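Deseasin MCP-01 (Pseudoalteromonas sp., PDB 3VV3) probably hydrolyses peptide bonds in collagen, acting as a bacterial collagenolytic serine protease of the subtilisin family that carries bound calcium ions. Local coordinates at residues P7-D10 against G14-N17; V46-T51 against G111-S116; N119-V124 against N261-Y266. All coordinates share one frame; numbering follows the deposited sequence.

Contact 1 (P7-D10 against G14-N17); sequences PRFD and GLNN
The carbonyl oxygen of N16 has two partners: a water that lies 2.8 Å from N16 O, and the side-chain NE2 of Q20. The same water sits 2.8 Å from F9 O, within hydrogen-bonding distance of both carbonyls, and can bridge the two backbones, though other acceptors compete for its protons. Q20 makes a bridge directly, since its NE2 also bonds to D10 O; one amide group thus ties D10 to N16. Beside this polar seam lies the aromatic ring of F9. Its CG stands anti to the backbone N (chi1 -176°), which carries the ring out from the 3-10 turn at 9-10 until its far end reaches the other segment. There CZ comes within 3.9 Å of N16 CB, and CE2 of F9 is almost as near to that methylene at 4.0 Å. The two side chains cross at about a right angle, the ring plane tilted 25° from that of the asparagine amide. A looser apolar touch, 4.4 Å from F9 CE1 to L15 CD1, extends the contact along another part of the ring. Together the segments form a compact turn of the N-terminal arm, which leads into the calcium-binding loop of this subtilisin-family catalytic domain: the N16 side chain is about 4 Å from a bound calcium ion, and the backbone N of N17 bonds to D28 OD2, D28 being a ligand of a calcium ion bound here. N17 also pairs through its backbone with D26, another calcium ligand. A3, T4 and V124 also touch F9, while L15 rests on A31 and N16 on P32, both in helix 31-34.

Contact 2 (V46-T51 against G111-S116); sequences VGVIDT and GTIGAS
I113 reaches from helix 105-114 to the strand 45-50, and its terminal methyl CD1 does all the touching, meeting one methyl from each of two valines. V48 comes closest: its CG2 lies 3.7 Å from I113 CD1, and the two side chains run past each other in opposite directions. V46 meets the same methyl at a slant, with 4.1 Å between V46 CG1 and I113 CD1. V46 and V48 are two apart on the strand, so both side chains rise from the same face of the sheet, with G47 between them adding no side chain. The valines offer different branches: V46 uses the methyl anti to its own backbone N (chi1 180°), whereas V48 uses the one lying beside that N. An extended I113 side chain, chi2 164°, carries CD1 far enough to meet both, and the backbones stay well separated, 8.4 Å from V46 CA to I113 CA. Helix 269-284 joins the same layer, its P274 against I113 and its A281 against V46; V109 and S110, one turn back on helix 105-114, cover V48 too. This is the helix-on-sheet packing of the subtilisin fold, on the side where strand 45-50 ends in D50 and helix 105-114 begins with H105. D50 OD1 bonds to H105 ND1 and also accepts T51 N at 2.7 Å through its anti lone pair, an arrangement consistent with the Ser-His-Asp triad completed by S270. Between strand and helix themselves the meeting groups are all methyls, without polar atoms or charge. Cohesion there must come from dispersion and the exclusion of water, and the fit depends on shape rather than on any directional bond.

Contact 3 (N119-V124 against N261-Y266); sequences NGVGVV and NSYATY
Y263 thrusts its phenol end onto G122, overlapping the glycine's CA with the outer ring atoms and the hydroxyl. The oxygen is the nearest part, 3.2 Å from Y263 OH to G122 CA, and the ring follows close behind, with CZ of Y263 3.4 Å from that CA. The glycine approaches obliquely. Its lack of a side chain matters here: a beta carbon on G122 would point at the tyrosine and fall 2.2 Å from its OH, a clash, and the positive phi (56°) favours glycine as well. Two valines flank the phenol. V121 crosses it at about a right angle, its CG2 3.5 Å from Y263 OH, while V123 runs alongside in the opposite sense and sets CG2 4.1 Å from Y263 CE2. The ring gets there because CG of Y263 stands anti to its own carbonyl carbon (chi1 -54°), extending the side chain from the strand across to the loop. H57 meets the same ring edge-to-face, and the nearby D59 takes V123 N as a hydrogen bond to OD2, helping to fix the loop backbone beside it. Y263 OH is itself hydrogen-bonded outside the two segments. Replacing Y263, an alanine here would probably uncover G122, leave V123 CG2 without the ring it packs on and H57 without its edge-to-face partner, and open a gap between loop and strand. The tyrosine belongs to a beta hairpin, strands 254-258 and 262-266, which in the subtilisin fold leads into helix 269-284 with the presumed catalytic serine; here the hairpin packs on the loop that joins helix 105-114 to strand 131-136.

Overall arrangement
From the N terminus, contact 1 comes first, closing a short turn of the arm before helix 31-34. The chain then enters the parallel sheet, and contact 2 closes some sixty residues by bringing helix 105-114 back onto strand 45-50. Contact 3 opens just after that helix and joins its following loop to the far later hairpin strand 262-266. The three lie in series, none nested or crossed. They still meet in space: R8 N probably bonds to G122 O and L15 touches V124, linking contacts 1 and 3, while A115 packs on V123 and V124, linking 2 and 3. The loop 119-124 thus connects the arm, the residues just after helix 105-114 and the hairpin.

Contact 1 (P7-D10 against G14-N17)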
loop_
_atom_site.group_PDB
_atom_site.type_symbol
_atom_site.label_atom_id
_atom_site.label_comp_id
_atom_site.label_asym_id
_atom_site.label_seq_id
_atom_site.Cartn_x
_atom_site.Cartn_y
_atom_site.Cartn_z
ATOM N N PRO A 7 24.405 8.483 0.995
ATOM C CA PRO A 7 24.349 8.513 2.464
ATOM C C PRO A 7 23.407 7.484 3.076
ATOM O O PRO A 7 23.634 7.076 4.209
ATOM C CB PRO A 7 23.848 9.927 2.774
ATOM C CG PRO A 7 24.143 10.724 1.573
ATOM C CD PRO A 7 24.061 9.783 0.401
ATOM N N ARG A 8 22.372 7.074 2.347
ATOM C CA ARG A 8 21.401 6.120 2.878
ATOM C C ARG A 8 21.697 4.690 2.444
ATOM O O ARG A 8 20.876 3.788 2.650
ATOM C CB ARG A 8 19.972 6.499 2.449
ATOM C CG ARG A 8 19.496 7.878 2.912
ATOM C CD ARG A 8 19.405 7.990 4.429
ATOM N NE ARG A 8 18.433 7.075 5.035
ATOM C CZ ARG A 8 17.136 7.340 5.187
ATOM N NH1 ARG A 8 16.634 8.495 4.771
ATOM N NH2 ARG A 8 16.339 6.445 5.759
ATOM N N PHE A 9 22.873 4.465 1.867
ATOM C CA PHE A 9 23.193 3.140 1.352
ATOM C C PHE A 9 22.989 2.011 2.348
ATOM O O PHE A 9 22.501 0.951 1.982
ATOM C CB PHE A 9 24.620 3.031 0.807
ATOM C CG PHE A 9 24.898 1.691 0.193
ATOM C CD1 PHE A 9 24.427 1.395 -1.076
ATOM C CD2 PHE A 9 25.569 0.706 0.899
ATOM C CE1 PHE A 9 24.645 0.154 -1.642
ATOM C CE2 PHE A 9 25.793 -0.540 0.338
ATOM C CZ PHE A 9 25.326 -0.815 -0.943
ATOM N N ASP A 10 23.394 2.223 3.597
ATOM C CA ASP A 10 23.363 1.149 4.588
ATOM C C ASP A 10 21.947 0.676 4.948
ATOM O O ASP A 10 21.779 -0.393 5.538
ATOM C CB ASP A 10 24.128 1.553 5.856
ATOM C CG ASP A 10 25.634 1.604 5.642
ATOM O OD1 ASP A 10 26.117 1.094 4.606
ATOM O OD2 ASP A 10 26.336 2.149 6.523
ATOM N N GLY A 14 18.386 -4.921 0.779
ATOM C CA GLY A 14 18.144 -5.727 -0.405
ATOM C C GLY A 14 19.326 -5.741 -1.358
ATOM O O GLY A 14 19.555 -6.720 -2.066
ATOM N N LEU A 15 20.072 -4.642 -1.383
ATOM C CA LEU A 15 21.243 -4.540 -2.254
ATOM C C LEU A 15 22.468 -5.129 -1.558
ATOM O O LEU A 15 23.297 -5.823 -2.173
ATOM C CB LEU A 15 21.515 -3.079 -2.633
ATOM C CG LEU A 15 20.385 -2.304 -3.326
ATOM C CD1 LEU A 15 20.859 -0.905 -3.708
ATOM C CD2 LEU A 15 19.901 -3.061 -4.561
ATOM N N ASN A 16 22.571 -4.851 -0.263
ATOM C CA ASN A 16 23.683 -5.352 0.538
ATOM C C ASN A 16 23.240 -5.535 1.985
ATOM O O ASN A 16 22.877 -4.575 2.655
ATOM C CB ASN A 16 24.862 -4.385 0.463
ATOM C CG ASN A 16 26.108 -4.934 1.131
ATOM O OD1 ASN A 16 26.569 -4.406 2.149
ATOM N ND2 ASN A 16 26.655 -6.000 0.565
ATOM N N ASN A 17 23.255 -6.781 2.444
ATOM C CA ASN A 17 22.767 -7.131 3.772
ATOM C C ASN A 17 23.921 -7.703 4.597
ATOM O O ASN A 17 24.484 -8.738 4.239
ATOM C CB ASN A 17 21.658 -8.178 3.628
ATOM C CG ASN A 17 20.851 -8.375 4.902
ATOM O OD1 ASN A 17 21.212 -7.891 5.978
ATOM N ND2 ASN A 17 19.748 -9.104 4.778
HETATM O O HOH W 1 23.058 -1.748 2.569
#

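Contact 2 (V46-T51 against G111-S116)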
loop_
_atom_site.group_PDB
_atom_site.type_symbol
_atom_site.label_atom_id
_atom_site.label_comp_id
_atom_site.label_asym_id
_atom_site.label_seq_id
_atom_site.Cartn_x
_atom_site.Cartn_y
_atom_site.Cartn_z
ATOM N N VAL A 46 14.163 1.652 -19.181
ATOM C CA VAL A 46 13.175 0.870 -18.451
ATOM C C VAL A 46 11.892 1.680 -18.316
ATOM O O VAL A 46 11.926 2.843 -17.925
ATOM C CB VAL A 46 13.673 0.511 -17.036
ATOM C CG1 VAL A 46 12.614 -0.297 -16.292
ATOM C CG2 VAL A 46 14.971 -0.281 -17.107
ATOM N N GLY A 47 10.757 1.065 -18.628
ATOM C CA GLY A 47 9.481 1.741 -18.480
ATOM C C GLY A 47 8.835 1.409 -17.150
ATOM O O GLY A 47 8.807 0.245 -16.745
ATOM N N VAL A 48 8.326 2.432 -16.466
ATOM C CA VAL A 48 7.612 2.227 -15.204
ATOM C C VAL A 48 6.154 2.623 -15.401
ATOM O O VAL A 48 5.850 3.784 -15.671
ATOM C CB VAL A 48 8.234 3.045 -14.049
ATOM C CG1 VAL A 48 7.375 2.940 -12.785
ATOM C CG2 VAL A 48 9.663 2.592 -13.789
ATOM N N ILE A 49 5.265 1.634 -15.293
ATOM C CA ILE A 49 3.829 1.844 -15.462
ATOM C C ILE A 49 3.184 1.862 -14.076
ATOM O O ILE A 49 3.109 0.831 -13.395
ATOM C CB ILE A 49 3.231 0.740 -16.359
ATOM C CG1 ILE A 49 3.917 0.776 -17.738
ATOM C CG2 ILE A 49 1.700 0.895 -16.467
ATOM C CD1 ILE A 49 3.485 -0.352 -18.724
ATOM N N ASP A 50 2.756 3.041 -13.638
ATOM C CA ASP A 50 2.452 3.226 -12.226
ATOM C C ASP A 50 1.766 4.575 -12.016
ATOM O O ASP A 50 1.006 5.033 -12.879
ATOM C CB ASP A 50 3.768 3.137 -11.443
ATOM C CG ASP A 50 3.593 2.605 -10.021
ATOM O OD1 ASP A 50 2.907 3.253 -9.205
ATOM O OD2 ASP A 50 4.184 1.551 -9.708
ATOM N N THR A 51 2.025 5.207 -10.874
ATOM C CA THR A 51 1.449 6.518 -10.584
ATOM C C THR A 51 2.259 7.658 -11.198
ATOM O O THR A 51 1.956 8.831 -10.963
ATOM C CB THR A 51 1.375 6.790 -9.064
ATOM O OG1 THR A 51 2.700 6.841 -8.526
ATOM C CG2 THR A 51 0.582 5.703 -8.347
ATOM N N GLY A 111 13.171 4.557 -7.978
ATOM C CA GLY A 111 14.408 4.661 -7.209
ATOM C C GLY A 111 15.072 3.315 -6.957
ATOM O O GLY A 111 16.294 3.209 -6.895
ATOM N N THR A 112 14.268 2.269 -6.822
ATOM C CA THR A 112 14.821 0.930 -6.644
ATOM C C THR A 112 15.484 0.431 -7.932
ATOM O O THR A 112 16.546 -0.186 -7.908
ATOM C CB THR A 112 13.729 -0.039 -6.153
ATOM O OG1 THR A 112 13.297 0.378 -4.851
ATOM C CG2 THR A 112 14.241 -1.494 -6.091
ATOM N N ILE A 113 14.853 0.723 -9.060
ATOM C CA ILE A 113 15.428 0.410 -10.359
ATOM C C ILE A 113 16.702 1.214 -10.617
ATOM O O ILE A 113 17.704 0.664 -11.085
ATOM C CB ILE A 113 14.415 0.719 -11.486
ATOM C CG1 ILE A 113 13.264 -0.296 -11.458
ATOM C CG2 ILE A 113 15.103 0.715 -12.858
ATOM C CD1 ILE A 113 12.053 0.166 -12.256
ATOM N N GLY A 114 16.667 2.506 -10.305
ATOM C CA GLY A 114 17.716 3.396 -10.776
ATOM C C GLY A 114 17.920 4.754 -10.122
ATOM O O GLY A 114 18.231 5.726 -10.814
ATOM N N ALA A 115 17.793 4.843 -8.798
ATOM C CA ALA A 115 18.267 6.049 -8.121
ATOM C C ALA A 115 19.755 6.244 -8.459
ATOM O O ALA A 115 20.517 5.285 -8.473
ATOM C CB ALA A 115 18.070 5.953 -6.607
ATOM N N SER A 116 20.155 7.484 -8.725
ATOM C CA SER A 116 21.533 7.778 -9.134
ATOM C C SER A 116 22.526 7.259 -8.103
ATOM O O SER A 116 22.367 7.495 -6.912
ATOM C CB SER A 116 21.729 9.288 -9.328
ATOM O OG SER A 116 20.946 9.778 -10.401
#

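Contact 3 (N119-V124 against N261-Y266)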
loop_
_atom_site.group_PDB
_atom_site.type_symbol
_atom_site.label_atom_id
_atom_site.label_comp_id
_atom_site.label_asym_id
_atom_site.label_seq_id
_atom_site.Cartn_x
_atom_site.Cartn_y
_atom_site.Cartn_z
ATOM N N ASN A 119 26.368 9.626 -6.078
ATOM C CA ASN A 119 26.246 11.068 -6.259
ATOM C C ASN A 119 26.133 11.797 -4.922
ATOM O O ASN A 119 25.773 12.968 -4.870
ATOM C CB ASN A 119 25.090 11.431 -7.202
ATOM C CG ASN A 119 23.737 11.119 -6.610
ATOM O OD1 ASN A 119 23.629 10.307 -5.696
ATOM N ND2 ASN A 119 22.697 11.767 -7.123
ATOM N N GLY A 120 26.460 11.085 -3.849
ATOM C CA GLY A 120 26.485 11.651 -2.510
ATOM C C GLY A 120 25.138 12.094 -1.973
ATOM O O GLY A 120 25.069 12.846 -1.004
ATOM N N VAL A 121 24.054 11.637 -2.593
ATOM C CA VAL A 121 22.727 11.968 -2.084
ATOM C C VAL A 121 21.805 10.752 -2.051
ATOM O O VAL A 121 21.879 9.882 -2.910
ATOM C CB VAL A 121 22.061 13.137 -2.861
ATOM C CG1 VAL A 121 23.042 13.778 -3.825
ATOM C CG2 VAL A 121 20.801 12.686 -3.569
ATOM N N GLY A 122 20.970 10.677 -1.023
ATOM C CA GLY A 122 19.942 9.650 -0.952
ATOM C C GLY A 122 20.367 8.196 -1.055
ATOM O O GLY A 122 21.231 7.717 -0.312
ATOM N N VAL A 123 19.731 7.481 -1.983
ATOM C CA VAL A 123 19.906 6.043 -2.116
ATOM C C VAL A 123 20.633 5.703 -3.421
ATOM O O VAL A 123 21.352 6.531 -3.970
ATOM C CB VAL A 123 18.536 5.323 -2.043
ATOM C CG1 VAL A 123 17.984 5.402 -0.616
ATOM C CG2 VAL A 123 17.540 5.966 -3.000
ATOM N N VAL A 124 20.458 4.481 -3.899
ATOM C CA VAL A 124 21.010 4.060 -5.181
ATOM C C VAL A 124 20.195 2.868 -5.658
ATOM O O VAL A 124 19.784 2.027 -4.858
ATOM C CB VAL A 124 22.513 3.679 -5.072
ATOM C CG1 VAL A 124 22.744 2.649 -3.959
ATOM C CG2 VAL A 124 23.042 3.145 -6.390
ATOM N N ASN A 261 11.564 15.519 -2.940
ATOM C CA ASN A 261 12.965 15.345 -2.544
ATOM C C ASN A 261 13.099 14.619 -1.211
ATOM O O ASN A 261 13.861 15.031 -0.333
ATOM C CB ASN A 261 13.677 16.703 -2.482
ATOM C CG ASN A 261 15.173 16.575 -2.256
ATOM O OD1 ASN A 261 15.772 15.540 -2.539
ATOM N ND2 ASN A 261 15.785 17.637 -1.742
ATOM N N SER A 262 12.352 13.533 -1.065
ATOM C CA SER A 262 12.353 12.774 0.178
ATOM C C SER A 262 12.586 11.292 -0.086
ATOM O O SER A 262 12.756 10.866 -1.231
ATOM C CB SER A 262 11.026 12.962 0.926
ATOM O OG SER A 262 10.772 14.329 1.212
ATOM N N TYR A 263 12.593 10.516 0.992
ATOM C CA TYR A 263 12.806 9.077 0.925
ATOM C C TYR A 263 11.847 8.431 1.904
ATOM O O TYR A 263 11.499 9.028 2.920
ATOM C CB TYR A 263 14.266 8.733 1.264
ATOM C CG TYR A 263 15.211 9.514 0.387
ATOM C CD1 TYR A 263 15.576 10.820 0.714
ATOM C CD2 TYR A 263 15.685 8.980 -0.797
ATOM C CE1 TYR A 263 16.413 11.557 -0.104
ATOM C CE2 TYR A 263 16.525 9.707 -1.626
ATOM C CZ TYR A 263 16.886 10.995 -1.278
ATOM O OH TYR A 263 17.718 11.716 -2.111
ATOM N N ALA A 264 11.399 7.223 1.581
ATOM C CA ALA A 264 10.459 6.526 2.439
ATOM C C ALA A 264 10.620 5.024 2.303
ATOM O O ALA A 264 11.110 4.524 1.288
ATOM C CB ALA A 264 9.030 6.935 2.106
ATOM N N THR A 265 10.196 4.308 3.336
ATOM C CA THR A 265 10.292 2.857 3.359
ATOM C C THR A 265 8.905 2.258 3.144
ATOM O O THR A 265 7.972 2.557 3.898
ATOM C CB THR A 265 10.890 2.372 4.691
ATOM O OG1 THR A 265 12.220 2.882 4.818
ATOM C CG2 THR A 265 10.929 0.852 4.760
ATOM N N TYR A 266 8.774 1.438 2.102
ATOM C CA TYR A 266 7.524 0.750 1.771
ATOM C C TYR A 266 7.777 -0.748 1.762
ATOM O O TYR A 266 8.904 -1.205 1.545
ATOM C CB TYR A 266 7.038 1.098 0.353
ATOM C CG TYR A 266 6.561 2.511 0.067
ATOM C CD1 TYR A 266 6.771 3.553 0.950
ATOM C CD2 TYR A 266 5.902 2.789 -1.128
ATOM C CE1 TYR A 266 6.322 4.844 0.648
ATOM C CE2 TYR A 266 5.460 4.056 -1.432
ATOM C CZ TYR A 266 5.670 5.077 -0.543
ATOM O OH TYR A 266 5.217 6.338 -0.865
#